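PDB 4C65: ochratoxinase from Aspergillus niger, which hydrolyses ochratoxin A to ochratoxin alpha and L-phenylalanine, acting as a zinc-dependent carboxypeptidase of the amidohydrolase superfamily with a preference for C-terminal aromatic residues. Local coordinates for residues Ile282-Thr287 with Ala327-Ala332; Gly162-Met167 with Ala176-Ile181; Ile10-Leu15 with His56-Leu61. One frame throughout, in Å; residues are numbered along the deposited sequence.

Contact 1 of 3, residues Ile282-Thr287 with Ala327-Ala332; sequences ILYVAT and AGVTIA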
# COMPACT_ATOMS: atom_id res chain seq x y z
N ILE A 282 -3.46 -9.61 43.92
CA ILE A 282 -4.17 -9.41 42.68
C ILE A 282 -5.59 -8.98 42.97
O ILE A 282 -6.27 -9.59 43.78
CB ILE A 282 -4.17 -10.69 41.84
CG1 ILE A 282 -2.73 -11.18 41.64
CG2 ILE A 282 -4.85 -10.44 40.49
CD1 ILE A 282 -2.60 -12.52 40.92
N LEU A 283 -6.03 -7.93 42.28
CA LEU A 283 -7.33 -7.34 42.53
C LEU A 283 -8.42 -8.13 41.81
O LEU A 283 -8.23 -8.56 40.67
CB LEU A 283 -7.36 -5.90 42.07
CG LEU A 283 -8.60 -5.08 42.44
CD1 LEU A 283 -8.68 -4.90 43.95
CD2 LEU A 283 -8.51 -3.73 41.78
N TYR A 284 -9.57 -8.31 42.49
CA TYR A 284 -10.73 -9.00 41.97
C TYR A 284 -11.82 -7.98 41.65
O TYR A 284 -12.31 -7.29 42.54
CB TYR A 284 -11.26 -9.99 43.01
CG TYR A 284 -12.23 -11.07 42.54
CD1 TYR A 284 -13.52 -10.77 42.13
CD2 TYR A 284 -11.86 -12.42 42.57
CE1 TYR A 284 -14.41 -11.77 41.74
CE2 TYR A 284 -12.74 -13.42 42.19
CZ TYR A 284 -14.01 -13.10 41.77
OH TYR A 284 -14.88 -14.10 41.38
N VAL A 285 -12.21 -7.92 40.38
CA VAL A 285 -13.28 -7.07 39.93
C VAL A 285 -14.34 -7.92 39.26
O VAL A 285 -14.18 -8.34 38.11
CB VAL A 285 -12.76 -6.01 38.96
CG1 VAL A 285 -13.88 -5.07 38.53
CG2 VAL A 285 -11.62 -5.24 39.61
N ALA A 286 -15.44 -8.14 39.97
CA ALA A 286 -16.43 -9.14 39.55
C ALA A 286 -17.29 -8.74 38.33
O ALA A 286 -17.61 -9.58 37.52
CB ALA A 286 -17.32 -9.50 40.74
N THR A 287 -17.61 -7.46 38.23
CA THR A 287 -18.60 -6.94 37.25
C THR A 287 -19.88 -7.76 37.24
O THR A 287 -20.31 -8.25 36.21
CB THR A 287 -18.03 -6.78 35.82
OG1 THR A 287 -17.78 -8.06 35.24
CG2 THR A 287 -16.73 -6.00 35.83
N ALA A 327 -13.05 -15.50 51.35
CA ALA A 327 -11.63 -15.84 51.53
C ALA A 327 -10.74 -14.63 51.80
O ALA A 327 -9.56 -14.78 52.10
CB ALA A 327 -11.12 -16.59 50.32
N GLY A 328 -11.29 -13.43 51.68
CA GLY A 328 -10.52 -12.22 51.98
C GLY A 328 -9.63 -11.73 50.85
O GLY A 328 -8.69 -11.01 51.08
N VAL A 329 -9.96 -12.11 49.61
CA VAL A 329 -9.33 -11.51 48.40
C VAL A 329 -9.68 -10.04 48.34
O VAL A 329 -10.81 -9.67 48.67
CB VAL A 329 -9.85 -12.18 47.11
CG1 VAL A 329 -9.18 -11.59 45.87
CG2 VAL A 329 -9.65 -13.69 47.16
N THR A 330 -8.73 -9.21 47.96
CA THR A 330 -8.97 -7.79 47.85
C THR A 330 -9.86 -7.48 46.62
O THR A 330 -9.52 -7.86 45.50
CB THR A 330 -7.66 -7.03 47.67
OG1 THR A 330 -6.79 -7.34 48.75
CG2 THR A 330 -7.91 -5.54 47.64
N ILE A 331 -10.97 -6.81 46.86
CA ILE A 331 -11.97 -6.62 45.84
C ILE A 331 -12.18 -5.14 45.56
O ILE A 331 -12.12 -4.31 46.45
CB ILE A 331 -13.28 -7.29 46.29
CG1 ILE A 331 -13.06 -8.79 46.34
CG2 ILE A 331 -14.43 -6.99 45.33
CD1 ILE A 331 -13.83 -9.45 47.43
N ALA A 332 -12.43 -4.83 44.29
CA ALA A 332 -12.91 -3.51 43.90
C ALA A 332 -14.10 -3.69 42.99
O ALA A 332 -14.34 -4.79 42.46
CB ALA A 332 -11.83 -2.71 43.22
O HOH W 1 -6.11 -9.93 46.71
O HOH W 2 -16.00 -6.56 42.23
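The Tyr284 ring has the methyl CB of Ala286 at its edge, in its plane, and Val329 CG1 obliquely beside it. The Tyr284 side chain also touches Ala320 and Ala324 of helix 304-327 and Met277 of helix 271-280. CG stands anti to the backbone N (chi1 -164°), so the ring starts out beside the carbonyl carbon; CB, nearer the backbone, lies 3.9 Å from Val329 CG1. Ile331 CG1 approaches the same carbon, at 4.0 Å from Tyr284 CB.

The peptide groups of Tyr284 bind both ways. Its N donates to Thr330 O (3.0 Å, 159° at the hydrogen), nearly along the C=O axis, and Tyr284 O accepts from Ala332 N at 3.0 Å. Ile331 CG2 touches the same carbonyl oxygen. This is the parallel pairing of consecutive strands in the twisted TIM barrel, joined by a crossover that is almost entirely helical. Tyr284 and Ile331 accordingly face the helical layer, and Val285 looks the other way, its side chain about 4 Å from that of His69, a zinc ligand.

Leu283 works from the side opposite the tyrosine. Its two branches divide the task: CD1 comes within 3.4 Å of Thr330 O, and CD2 lies against the methyl of Ala332, 3.8 Å from its CB. Thr330 adds its CG2 methyl beside CD1. Where the strands part, a water takes over, accepting from Thr330 N and donating to Ile282 O at 3.0 Å. Beyond the other end of the pairing, Thr287 OG1 donates to Ala286 O and is also hydrogen-bonded to His265 ND1, which ties the loop after the strand to His265, a ligand of the second zinc ion.

Contact 2 of 3, residues Gly162-Met167 with Ala176-Ile181; sequences GSYGVM and AGPLCI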
# COMPACT_ATOMS: atom_id res chain seq x y z
N GLY A 162 -6.85 -4.19 9.59
CA GLY A 162 -6.53 -2.90 8.98
C GLY A 162 -6.86 -1.76 9.92
O GLY A 162 -6.10 -0.82 10.02
N SER A 163 -7.99 -1.86 10.59
CA SER A 163 -8.38 -0.87 11.60
C SER A 163 -7.54 -0.93 12.89
O SER A 163 -7.09 0.09 13.38
CB SER A 163 -9.85 -1.02 11.97
OG SER A 163 -10.70 -0.58 10.93
N TYR A 164 -7.32 -2.12 13.44
CA TYR A 164 -6.82 -2.23 14.81
C TYR A 164 -5.50 -2.92 14.98
O TYR A 164 -5.02 -3.03 16.10
CB TYR A 164 -7.86 -2.93 15.66
CG TYR A 164 -9.18 -2.21 15.71
CD1 TYR A 164 -9.25 -0.85 15.87
CD2 TYR A 164 -10.38 -2.91 15.63
CE1 TYR A 164 -10.47 -0.19 15.95
CE2 TYR A 164 -11.62 -2.26 15.69
CZ TYR A 164 -11.66 -0.90 15.86
OH TYR A 164 -12.85 -0.23 15.92
N GLY A 165 -4.92 -3.42 13.90
CA GLY A 165 -3.65 -4.13 13.97
C GLY A 165 -2.52 -3.16 14.23
O GLY A 165 -2.71 -1.95 14.13
N VAL A 166 -1.35 -3.70 14.52
CA VAL A 166 -0.18 -2.90 14.86
C VAL A 166 0.87 -2.92 13.75
O VAL A 166 1.99 -2.46 13.94
CB VAL A 166 0.47 -3.32 16.21
CG1 VAL A 166 -0.56 -3.27 17.33
CG2 VAL A 166 1.11 -4.71 16.12
N MET A 167 0.50 -3.50 12.61
CA MET A 167 1.30 -3.40 11.38
C MET A 167 0.69 -2.29 10.50
O MET A 167 -0.43 -1.81 10.77
CB MET A 167 1.28 -4.73 10.62
CG MET A 167 -0.07 -5.04 9.92
SD MET A 167 -1.46 -5.48 11.04
CE MET A 167 -0.95 -7.12 11.53
N ALA A 176 -5.08 4.14 17.58
CA ALA A 176 -5.89 4.84 18.59
C ALA A 176 -7.38 4.56 18.51
O ALA A 176 -8.19 5.47 18.35
CB ALA A 176 -5.62 6.31 18.54
N GLY A 177 -7.74 3.29 18.63
CA GLY A 177 -9.13 2.88 18.66
C GLY A 177 -9.49 2.20 19.97
O GLY A 177 -8.70 2.15 20.89
N PRO A 178 -10.68 1.62 20.04
CA PRO A 178 -11.11 0.95 21.25
C PRO A 178 -10.48 -0.42 21.43
O PRO A 178 -10.51 -0.98 22.51
CB PRO A 178 -12.61 0.82 21.08
CG PRO A 178 -12.91 0.97 19.65
CD PRO A 178 -11.74 1.66 19.01
N LEU A 179 -9.90 -0.92 20.37
CA LEU A 179 -9.35 -2.22 20.36
C LEU A 179 -8.06 -2.32 19.59
O LEU A 179 -7.83 -1.60 18.63
CB LEU A 179 -10.42 -3.16 19.81
CG LEU A 179 -9.84 -4.47 19.24
CD1 LEU A 179 -9.78 -5.48 20.39
CD2 LEU A 179 -10.60 -5.01 18.01
N CYS A 180 -7.22 -3.24 20.03
CA CYS A 180 -5.95 -3.44 19.41
C CYS A 180 -5.73 -4.93 19.24
O CYS A 180 -5.69 -5.66 20.23
CB CYS A 180 -4.86 -2.80 20.24
SG CYS A 180 -3.22 -2.96 19.51
N ILE A 181 -5.55 -5.38 18.00
CA ILE A 181 -5.25 -6.77 17.69
C ILE A 181 -3.76 -6.95 17.46
O ILE A 181 -3.14 -6.25 16.64
CB ILE A 181 -5.99 -7.24 16.42
CG1 ILE A 181 -7.49 -6.92 16.46
CG2 ILE A 181 -5.63 -8.67 16.13
CD1 ILE A 181 -8.37 -7.82 17.18
O HOH W 3 -1.44 -6.40 14.49
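Tyr164 lays its ring across the start of strand 179-181, and far more of its surface is covered here than of any other residue in the two segments. CG stands anti to the carbonyl carbon (chi1 -60°). The ring lies between two side-chain carbons: Ser163 CB, from the preceding residue, over the centre of one face, and Leu179 CB over the opposite face, 4.2 Å above the plane and offset toward the rim. The Leu179 side chain crosses the tyrosine at about a right angle, as does Pro178, whose CD lies 3.8 Å from Tyr164 OH.

Ile181 supplies the polar link. Its N donates to Tyr164 O at 3.1 Å, approaching from well above the carbonyl plane, while its CG1 packs 4.1 Å from Tyr164 CB. One peptide further on, a water joins the two segments, accepting from Val166 N and donating to Ile181 O, each at 2.7 Å. Val166 CG1 meanwhile touches Cys180 SG. The carbonyl at the C-terminal end of helix 157-164 is thus bound directly to the strand that follows, closing the beta-alpha-beta unit formed by strand 142-144, helix 157-164 and strand 179-181 within the amidohydrolase domain.

Contact 3 of 3, residues Ile10-Leu15 with His56-Leu61; sequences IYAGLL and HRVPVL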
# COMPACT_ATOMS: atom_id res chain seq x y z
N ILE A 10 -15.91 21.02 55.99
CA ILE A 10 -17.15 20.28 55.83
C ILE A 10 -17.45 19.52 57.11
O ILE A 10 -16.66 18.70 57.54
CB ILE A 10 -17.05 19.26 54.69
CG1 ILE A 10 -16.62 19.93 53.39
CG2 ILE A 10 -18.39 18.54 54.51
CD1 ILE A 10 -16.00 18.97 52.40
N TYR A 11 -18.58 19.85 57.74
CA TYR A 11 -19.03 19.16 58.93
C TYR A 11 -19.98 18.07 58.53
O TYR A 11 -20.89 18.29 57.73
CB TYR A 11 -19.76 20.13 59.85
CG TYR A 11 -18.88 21.22 60.41
CD1 TYR A 11 -18.19 21.04 61.60
CD2 TYR A 11 -18.72 22.42 59.74
CE1 TYR A 11 -17.39 22.04 62.12
CE2 TYR A 11 -17.92 23.43 60.26
CZ TYR A 11 -17.26 23.24 61.46
OH TYR A 11 -16.48 24.22 61.98
N ALA A 12 -19.78 16.88 59.10
CA ALA A 12 -20.57 15.73 58.70
C ALA A 12 -21.21 15.02 59.89
O ALA A 12 -20.51 14.63 60.81
CB ALA A 12 -19.71 14.74 57.91
N GLY A 13 -22.52 14.81 59.82
CA GLY A 13 -23.22 13.99 60.81
C GLY A 13 -22.60 12.60 60.92
O GLY A 13 -22.37 12.09 62.01
N LEU A 14 -22.29 12.02 59.77
CA LEU A 14 -21.60 10.74 59.68
C LEU A 14 -20.51 10.84 58.61
O LEU A 14 -20.77 11.26 57.49
CB LEU A 14 -22.59 9.65 59.31
CG LEU A 14 -22.05 8.22 59.21
CD1 LEU A 14 -21.73 7.67 60.59
CD2 LEU A 14 -23.06 7.34 58.49
N LEU A 15 -19.29 10.42 58.96
CA LEU A 15 -18.18 10.43 58.02
C LEU A 15 -17.68 9.01 57.80
O LEU A 15 -17.24 8.36 58.73
CB LEU A 15 -17.05 11.34 58.50
CG LEU A 15 -15.90 11.58 57.51
CD1 LEU A 15 -15.37 12.99 57.60
CD2 LEU A 15 -14.76 10.58 57.69
N HIS A 56 -19.48 23.89 54.95
CA HIS A 56 -20.67 23.13 54.59
C HIS A 56 -21.04 22.23 55.73
O HIS A 56 -20.17 21.77 56.47
CB HIS A 56 -20.39 22.29 53.34
CG HIS A 56 -20.02 23.12 52.16
ND1 HIS A 56 -20.95 23.66 51.31
CD2 HIS A 56 -18.81 23.54 51.73
CE1 HIS A 56 -20.33 24.35 50.37
NE2 HIS A 56 -19.03 24.30 50.61
N ARG A 57 -22.33 21.94 55.84
CA ARG A 57 -22.83 21.00 56.82
C ARG A 57 -23.69 19.99 56.12
O ARG A 57 -24.69 20.34 55.54
CB ARG A 57 -23.64 21.77 57.87
CG ARG A 57 -22.70 22.39 58.87
CD ARG A 57 -23.37 23.25 59.90
NE ARG A 57 -22.39 24.18 60.47
CZ ARG A 57 -21.52 23.87 61.43
NH1 ARG A 57 -21.50 22.64 61.97
NH2 ARG A 57 -20.67 24.78 61.87
N VAL A 58 -23.29 18.72 56.19
CA VAL A 58 -23.98 17.67 55.47
C VAL A 58 -24.21 16.46 56.37
O VAL A 58 -23.46 16.24 57.31
CB VAL A 58 -23.16 17.22 54.22
CG1 VAL A 58 -22.90 18.40 53.30
CG2 VAL A 58 -21.84 16.56 54.61
N PRO A 59 -25.24 15.67 56.07
CA PRO A 59 -25.53 14.50 56.92
C PRO A 59 -24.48 13.42 56.80
O PRO A 59 -24.09 12.84 57.80
CB PRO A 59 -26.89 13.99 56.41
CG PRO A 59 -27.45 15.08 55.56
CD PRO A 59 -26.28 15.88 55.05
N VAL A 60 -24.03 13.15 55.58
CA VAL A 60 -23.08 12.06 55.32
C VAL A 60 -21.98 12.49 54.38
O VAL A 60 -22.26 13.06 53.32
CB VAL A 60 -23.80 10.82 54.73
CG1 VAL A 60 -22.80 9.71 54.43
CG2 VAL A 60 -24.86 10.32 55.69
N LEU A 61 -20.75 12.16 54.73
CA LEU A 61 -19.60 12.44 53.90
C LEU A 61 -18.78 11.17 53.68
O LEU A 61 -18.62 10.35 54.61
CB LEU A 61 -18.73 13.50 54.54
CG LEU A 61 -17.79 14.27 53.63
CD1 LEU A 61 -18.54 15.26 52.75
CD2 LEU A 61 -16.73 14.99 54.46
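Arg57 spreads its guanidinium flat over one face of the Tyr11 ring. The two side chains run side by side and point the same way. Their planes differ by 14°. Their centres are 3.9 Å apart, and CZ sits over the ring face, 22° off its normal, which makes the stack a cation-pi contact as well. NH1 lies 3.4 Å from Tyr11 CG and NH2 3.5 Å from Tyr11 CE2, which places the cation over the CG-CD2-CE2 side of the ring. An arginine chain extended from CG to NE carries the group there, its CG packing on Tyr11 CB on the way. At the ring's edge, near its plane, lies His56 O. A long, weak ion pair with Glu41 is a second partner for the charge.

Backbone pairing sets this register. Tyr11 N donates to His56 O at 2.8 Å, and Tyr11 O accepts from Val58 N, a parallel ladder in what is evidently the smaller beta-sandwich domain. Both strands then turn a corner in step, at Gly13-Leu14 and at Pro59. The ladder continues through the bend: Gly13 N donates to Val58 O, Leu14 N to Pro59 O, and Leu61 N to Leu14 O at 2.9 Å.

On the face away from the stack, Leu61 is the meeting point. It crosses Ile10 at about a right angle, CD1 being 3.7 Å from Ile10 CG2, whereas Leu15 runs alongside it in the same direction, with its CD1 4.0 Å from Leu61 CD2. Closer to the backbone, the CB of Ala12 rests 3.7 Å from Leu61 CB. Leu28 of strand 26-31 and Ala393 of strand 391-394 extend this cluster round Leu61. Val58 CG2 joins it through Ile10 CG2.

Along the chain the contacts come in series: contact 3 closes first, then 2, then 1. Contact 3 belongs to the mixed sheet through which the small sandwich domain and the start of the barrel are continuous, since strand 60-67 pairs onward with 109-114. Contact 2 sits in an excursion between strands 135-138 and 203-206, and contact 1 joins the last two strands of the five-stranded parallel sheet that follows. Centres of contacts 1 and 2, and of contacts 1 and 3, are about 30 Å apart; contacts 2 and 3, about 47 Å apart, lie on opposite sides of the chain's centre. Contact 1 alone borders the zinc ligands closely, and contact 2 alone reaches neighbouring subunits of the octamer.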